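PDB 4UQM: uracil-dna glycosylase, which is an alpha/beta protein of the uracil-DNA glycosylase superfamily, built round a four-stranded parallel sheet packed among helices. Local coordinates for residues A[130-135]-A[239-244]. The protein carries 1 engineered substitution. Residues are numbered along the deposited sequence; the frame is centred on the assembly and turned at random.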
loop_
_atom_site.group_PDB
_atom_site.type_symbol
_atom_site.label_atom_id
_atom_site.label_comp_id
_atom_site.label_asym_id
_atom_site.label_seq_id
_atom_site.Cartn_x
_atom_site.Cartn_y
_atom_site.Cartn_z
ATOM N N LEU A 130 7.296 7.222 5.477
ATOM C CA LEU A 130 7.742 5.861 5.167
ATOM C C LEU A 130 8.438 5.735 3.824
ATOM O O LEU A 130 8.642 4.630 3.325
ATOM C CB LEU A 130 6.552 4.906 5.264
ATOM C CG LEU A 130 5.745 4.960 6.550
ATOM C CD1 LEU A 130 4.579 3.972 6.433
ATOM C CD2 LEU A 130 6.585 4.648 7.764
ATOM N N ARG A 131 8.886 6.863 3.259
ATOM C CA ARG A 131 9.533 6.853 1.950
ATOM C C ARG A 131 10.736 5.902 1.929
ATOM O O ARG A 131 11.010 5.248 0.898
ATOM C CB ARG A 131 9.974 8.253 1.540
ATOM C CG ARG A 131 10.696 8.326 0.200
ATOM C CD ARG A 131 11.199 9.706 -0.119
ATOM N NE ARG A 131 12.251 10.268 0.790
ATOM C CZ ARG A 131 12.611 11.563 0.896
ATOM N NH1 ARG A 131 12.027 12.507 0.178
ATOM N NH2 ARG A 131 13.576 11.923 1.756
ATOM N N SER A 132 11.451 5.821 3.043
ATOM C CA SER A 132 12.660 4.967 3.088
ATOM C C SER A 132 12.334 3.481 3.010
ATOM O O SER A 132 13.218 2.693 2.648
ATOM C CB SER A 132 13.556 5.280 4.286
ATOM O OG SER A 132 12.896 4.944 5.479
ATOM N N TRP A 133 11.106 3.091 3.279
ATOM C CA TRP A 133 10.669 1.716 3.025
ATOM C C TRP A 133 10.378 1.521 1.523
ATOM O O TRP A 133 10.784 0.545 0.913
ATOM C CB TRP A 133 9.401 1.351 3.803
ATOM C CG TRP A 133 9.558 1.203 5.287
ATOM C CD1 TRP A 133 10.712 1.213 6.013
ATOM C CD2 TRP A 133 8.497 1.016 6.230
ATOM N NE1 TRP A 133 10.423 1.067 7.350
ATOM C CE2 TRP A 133 9.073 0.894 7.498
ATOM C CE3 TRP A 133 7.118 0.851 6.105
ATOM C CZ2 TRP A 133 8.310 0.734 8.647
ATOM C CZ3 TRP A 133 6.368 0.635 7.257
ATOM C CH2 TRP A 133 6.959 0.578 8.504
ATOM N N ALA A 134 9.693 2.512 0.935
ATOM C CA ALA A 134 9.385 2.442 -0.517
ATOM C C ALA A 134 10.659 2.350 -1.342
ATOM O O ALA A 134 10.727 1.641 -2.361
ATOM C CB ALA A 134 8.575 3.645 -0.934
ATOM N N GLU A 135 11.683 3.069 -0.895
ATOM C CA GLU A 135 12.959 3.063 -1.611
ATOM C C GLU A 135 13.702 1.719 -1.556
ATOM O O GLU A 135 14.657 1.527 -2.336
ATOM C CB GLU A 135 13.843 4.146 -1.027
ATOM C CG GLU A 135 13.348 5.558 -1.332
ATOM C CD GLU A 135 14.062 6.688 -0.561
ATOM O OE1 GLU A 135 14.671 6.478 0.507
ATOM O OE2 GLU A 135 13.957 7.832 -1.025
ATOM N N GLN A 239 13.909 -0.245 10.319
ATOM C CA GLN A 239 14.218 1.000 11.032
ATOM C C GLN A 239 14.128 2.193 10.124
ATOM O O GLN A 239 14.623 2.155 9.023
ATOM C CB GLN A 239 15.626 0.939 11.628
ATOM C CG GLN A 239 15.969 2.157 12.496
ATOM C CD GLN A 239 15.006 2.280 13.675
ATOM O OE1 GLN A 239 14.964 1.392 14.541
ATOM N NE2 GLN A 239 14.240 3.347 13.714
ATOM N N LEU A 240 13.407 3.225 10.592
ATOM C CA LEU A 240 13.260 4.504 9.930
ATOM C C LEU A 240 14.251 5.493 10.480
ATOM O O LEU A 240 14.678 5.349 11.631
ATOM C CB LEU A 240 11.851 5.002 10.159
ATOM C CG LEU A 240 10.782 4.135 9.514
ATOM C CD1 LEU A 240 9.463 4.367 10.225
ATOM C CD2 LEU A 240 10.649 4.353 8.008
ATOM N N PRO A 241 14.616 6.524 9.690
ATOM C CA PRO A 241 15.473 7.580 10.234
ATOM C C PRO A 241 14.857 8.286 11.421
ATOM O O PRO A 241 13.634 8.460 11.456
ATOM C CB PRO A 241 15.685 8.533 9.066
ATOM C CG PRO A 241 14.897 8.048 7.968
ATOM C CD PRO A 241 14.175 6.806 8.328
ATOM N N ALA A 242 15.677 8.730 12.381
ATOM C CA ALA A 242 15.121 9.482 13.490
ATOM C C ALA A 242 14.458 10.800 13.071
ATOM O O ALA A 242 13.444 11.187 13.626
ATOM C CB ALA A 242 16.184 9.751 14.553
ATOM N N THR A 243 15.033 11.459 12.082
ATOM C CA THR A 243 14.475 12.685 11.536
ATOM C C THR A 243 14.497 12.620 10.010
ATOM O O THR A 243 15.331 11.918 9.385
ATOM C CB THR A 243 15.284 13.934 11.995
ATOM O OG1 THR A 243 16.579 13.907 11.413
ATOM C CG2 THR A 243 15.454 13.996 13.509
ATOM N N VAL A 244 13.570 13.370 9.428
ATOM C CA VAL A 244 13.318 13.419 7.985
ATOM C C VAL A 244 13.159 14.855 7.472
ATOM O O VAL A 244 12.928 15.754 8.258
ATOM C CB VAL A 244 12.023 12.604 7.646
ATOM C CG1 VAL A 244 12.290 11.153 7.788
ATOM C CG2 VAL A 244 10.817 12.954 8.509
HETATM O O HOH W 1 13.999 2.509 6.217
#
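Two N-H groups grip the carbonyl oxygen of Leu-130: Trp-133 N lies 2.9 Å from Leu-130 O, while Ala-134 N gives a second, weak bond. They fix the first turn of the short helix 131-134, with Leu-130 at its N-cap position. On this turn Ser-132 points toward the tail 239-244, while Leu-130 and Trp-133 reach it with their side-chain ends. No hydrogen bond passes directly between the segments; the contact illustrates how one leucine, Leu-240, can join two segments by touching an indole face, a second leucine and a serine hydroxyl. Leu-240, its CG anti to the carbonyl carbon (chi1 -65°), crosses Trp-133 at about a right angle. Its CD2 makes a CH-pi contact, Leu-240 CD2 lying 3.8 Å from the five-membered ring centroid of Trp-133 and 28° off the normal. Leu-240 CD2 also comes within 3.4 Å of Trp-133 NE1, a van der Waals contact over the ring face; the N-H itself is given to the carbonyl of Trp-238. Leu-130 CD2 lies over the same indole face, above the six-membered ring, and meets Leu-240 CD1 at 3.8 Å. Ser-132 OG, set between its backbone N and carbonyl carbon by chi1 of 66°, touches Leu-240 CD2 at 3.4 Å and Pro-241 CD at 3.6 Å. Its polar link to the tail is a water, 2.8 Å from Ser-132 OG, which donates to Gln-239 O. Gln-239 NE2 steadies the tail, reaching Leu-240 O at 2.9 Å in a nearly straight bond on a carbonyl lone pair. Thus the C-terminal tail, after helix 220-230, packs against one side of the short helix: Leu-240 and Leu-130 share Tyr-112 of helix 106-118, and Leu-130 and Trp-133 rest on Leu-140 and Val-138 of outermost strand 138-142.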